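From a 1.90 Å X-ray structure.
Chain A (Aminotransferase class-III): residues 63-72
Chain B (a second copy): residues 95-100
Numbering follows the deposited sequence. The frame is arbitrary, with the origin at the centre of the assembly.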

# COMPACT_ATOMS: atom_id res chain seq x y z
N GLU A 63 -11.72 19.23 -22.22
CA GLU A 63 -10.32 18.83 -22.32
C GLU A 63 -9.40 19.86 -21.67
O GLU A 63 -9.58 21.07 -21.85
N ARG A 64 -8.41 19.37 -20.92
CA ARG A 64 -7.43 20.22 -20.26
C ARG A 64 -6.04 19.64 -20.44
O ARG A 64 -5.87 18.42 -20.54
N LEU A 65 -5.05 20.52 -20.53
CA LEU A 65 -3.66 20.10 -20.45
C LEU A 65 -3.36 19.71 -19.02
O LEU A 65 -3.62 20.48 -18.09
N ASP A 66 -2.82 18.51 -18.82
CA ASP A 66 -2.67 17.94 -17.49
C ASP A 66 -1.30 18.29 -16.93
O ASP A 66 -0.29 17.70 -17.32
N PHE A 67 -1.26 19.24 -16.00
CA PHE A 67 -0.03 19.57 -15.29
C PHE A 67 -0.03 19.01 -13.88
O PHE A 67 0.74 19.46 -13.02
N VAL A 68 -0.89 18.02 -13.62
CA VAL A 68 -0.93 17.30 -12.36
C VAL A 68 -0.38 15.89 -12.50
O VAL A 68 0.46 15.46 -11.71
N ASN A 69 -0.85 15.14 -13.51
CA ASN A 69 -0.33 13.82 -13.86
C ASN A 69 -0.29 12.90 -12.64
O ASN A 69 0.73 12.31 -12.29
N ASN A 70 -1.45 12.81 -11.98
CA ASN A 70 -1.63 12.03 -10.76
C ASN A 70 -0.54 12.36 -9.74
O ASN A 70 0.11 11.48 -9.18
N TYR A 71 -0.37 13.66 -9.52
CA TYR A 71 0.57 14.21 -8.54
C TYR A 71 2.00 13.74 -8.79
O TYR A 71 2.71 13.31 -7.88
N THR A 72 2.44 13.90 -10.04
CA THR A 72 3.77 13.68 -10.62
C THR A 72 4.06 12.20 -10.90
O THR A 72 5.17 11.90 -11.35
N VAL B 95 -4.38 4.89 -17.03
CA VAL B 95 -4.36 3.96 -15.90
C VAL B 95 -4.49 4.64 -14.55
O VAL B 95 -4.75 3.95 -13.55
N ALA B 96 -4.35 5.97 -14.47
CA ALA B 96 -4.46 6.69 -13.21
C ALA B 96 -4.69 8.17 -13.48
O ALA B 96 -4.14 8.72 -14.44
N PHE B 97 -5.48 8.81 -12.63
CA PHE B 97 -5.89 10.20 -12.81
C PHE B 97 -5.93 10.89 -11.46
O PHE B 97 -6.24 10.27 -10.44
N ALA B 98 -5.64 12.20 -11.47
CA ALA B 98 -5.82 13.04 -10.28
C ALA B 98 -7.24 13.61 -10.18
O ALA B 98 -7.43 14.71 -9.63
N MET B 99 -8.22 12.91 -10.73
CA MET B 99 -9.64 13.13 -10.53
C MET B 99 -10.26 11.78 -10.22
O MET B 99 -9.72 10.74 -10.63
N PRO B 100 -11.39 11.75 -9.50
CA PRO B 100 -12.13 10.49 -9.35
C PRO B 100 -12.66 10.02 -10.70
O PRO B 100 -12.75 10.79 -11.66

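The contact between these stretches of the two copies is small, with 259 Å² buried when both sides are summed, and no direct hydrogen bond crosses it. The backbones come closest at Asn A70 and Ala B98, whose CA atoms lie 4.3 Å apart, and most of the packing is arranged around that pair.

Chain A enters as a strand, and its first residue, Glu A63, is out of reach of the chain B stretch. Arg A64 points its CA-to-CB bond toward the other chain and extends, with chi1 m (-66°) followed by chi2 and chi3 both t. This brings NH1 to 4.3 Å from CE of Met B99, a loose contact at an oblique angle to the guanidinium. Met B99 reaches it from a sideways CA-to-CB bond by an m, t, t conformation that carries its methyl nearer to chain A. The polar groups of the guanidinium are satisfied elsewhere in the structure. Leu A65 is again out of reach.

Asp A66 also points its CA-to-CB bond toward chain B, but its side chain makes no direct contact with the chain B stretch, so its influence is indirect. With chi1 t (-169°), its OD1 accepts two backbone hydrogen bonds, from N of Val A68 at 2.8 Å (N-H...O angle 149°) and from N of Asn A69 at 2.7 Å (164°), which tie the carboxylate to the turn that follows. The other oxygen, OD2, accepts a hydrogen bond from water 1, whose O lies 2.8 Å away. That water in turn accepts from N of Asn A70 and from N of Ala B98, its O lying 3.0 Å from each, so it joins a side chain and a backbone amide of chain A to a backbone amide of chain B.

Phe A67 takes no part. Val A68, with chi1 t (-177°), points its CA-to-CB bond toward chain B and sets CG1 3.4 Å from CB of Ala B98, the tightest apolar contact here. Ala B98 also points toward chain A, and it has the largest covered area of any residue in either stretch, 71 Å². The CA-to-CB bond of Asn A69 points away.

Asn A70 follows closely, with 67 Å² covered. Its CA-to-CB bond runs sideways, but chi1 t (-155°) and chi2 of 26° bring the amide nearer to chain B. ND2 approaches CB of Ala B96 at 3.5 Å. OD1 lies 3.2 Å from O of Phe B97, yet both atoms are acceptors and form no hydrogen bond; OD1 and ND2 are hydrogen-bonded elsewhere in the structure. The CA-to-CB bond of Phe B97 points away from chain A, and the atom approached is its backbone O.

Tyr A71, chi1 m (-80°) and chi2 89°, likewise starts sideways and ends nearer, placing CD1 4.1 Å from CB of Ala B98, oblique to the ring. The Ala B98 methyl thus touches both Val A68 and Tyr A71. Thr A72, chi1 p (77°), is out of reach; its OG1 donates to O of Tyr A71 at 2.6 Å, and its N donates to O of Val A68 at 3.0 Å, closing the turn.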

# COMPACT_ATOMS: atom_id res chain seq x y z
CB GLU A 63 -9.92 18.64 -23.78
CG GLU A 63 -10.85 17.70 -24.54
CD GLU A 63 -10.25 17.20 -25.84
OE1 GLU A 63 -9.29 17.82 -26.34
OE2 GLU A 63 -10.75 16.17 -26.37
CB ARG A 64 -7.74 20.37 -18.76
CG ARG A 64 -9.04 21.13 -18.44
CD ARG A 64 -9.39 21.04 -16.96
NE ARG A 64 -10.67 21.68 -16.65
CZ ARG A 64 -11.82 21.03 -16.54
NH1 ARG A 64 -11.85 19.71 -16.71
NH2 ARG A 64 -12.93 21.70 -16.24
CB LEU A 65 -2.74 21.23 -20.92
CG LEU A 65 -2.55 21.48 -22.42
CD1 LEU A 65 -1.54 22.63 -22.64
CD2 LEU A 65 -2.09 20.22 -23.14
CB ASP A 66 -2.89 16.43 -17.54
CG ASP A 66 -3.03 15.81 -16.16
OD1 ASP A 66 -2.54 16.42 -15.17
OD2 ASP A 66 -3.61 14.70 -16.06
CB PHE A 67 0.20 21.09 -15.30
CG PHE A 67 0.62 21.63 -16.65
CD1 PHE A 67 -0.32 21.83 -17.65
CD2 PHE A 67 1.95 21.92 -16.91
CE1 PHE A 67 0.05 22.34 -18.88
CE2 PHE A 67 2.32 22.43 -18.16
CZ PHE A 67 1.37 22.63 -19.14
CB VAL A 68 -2.36 17.28 -11.79
CG1 VAL A 68 -2.38 16.59 -10.43
CG2 VAL A 68 -2.92 18.71 -11.69
CB ASN A 69 1.04 13.93 -14.52
CG ASN A 69 1.01 14.80 -15.77
OD1 ASN A 69 1.55 15.91 -15.80
ND2 ASN A 69 0.32 14.31 -16.79
CB ASN A 70 -1.69 10.54 -11.04
CG ASN A 70 -2.44 9.80 -9.96
OD1 ASN A 70 -3.30 10.37 -9.30
ND2 ASN A 70 -2.11 8.53 -9.75
CB TYR A 71 0.09 13.91 -7.12
CG TYR A 71 -1.00 14.89 -6.73
CD1 TYR A 71 -2.34 14.64 -7.01
CD2 TYR A 71 -0.67 16.10 -6.15
CE1 TYR A 71 -3.35 15.58 -6.67
CE2 TYR A 71 -1.64 17.03 -5.82
CZ TYR A 71 -2.96 16.78 -6.08
OH TYR A 71 -3.89 17.75 -5.73
CB THR A 72 4.93 14.23 -9.78
OG1 THR A 72 5.19 13.37 -8.66
CG2 THR A 72 4.65 15.67 -9.29
CB VAL B 95 -3.09 3.08 -15.93
CG1 VAL B 95 -2.97 2.42 -17.28
CG2 VAL B 95 -1.85 3.90 -15.65
CB ALA B 96 -3.22 6.49 -12.34
CB PHE B 97 -7.29 10.32 -13.45
CG PHE B 97 -7.40 9.61 -14.77
CD1 PHE B 97 -7.07 10.26 -15.95
CD2 PHE B 97 -7.82 8.29 -14.82
CE1 PHE B 97 -7.16 9.61 -17.16
CE2 PHE B 97 -7.91 7.64 -16.04
CZ PHE B 97 -7.57 8.31 -17.21
CB ALA B 98 -4.79 14.16 -10.25
CB MET B 99 -10.32 13.71 -11.78
CG MET B 99 -9.74 15.00 -12.32
SD MET B 99 -10.56 15.42 -13.88
CE MET B 99 -9.63 16.89 -14.36
CB PRO B 100 -13.27 10.85 -8.39
CG PRO B 100 -13.47 12.36 -8.62
CD PRO B 100 -12.06 12.87 -8.82
O HOH W 1 -3.94 13.35 -13.65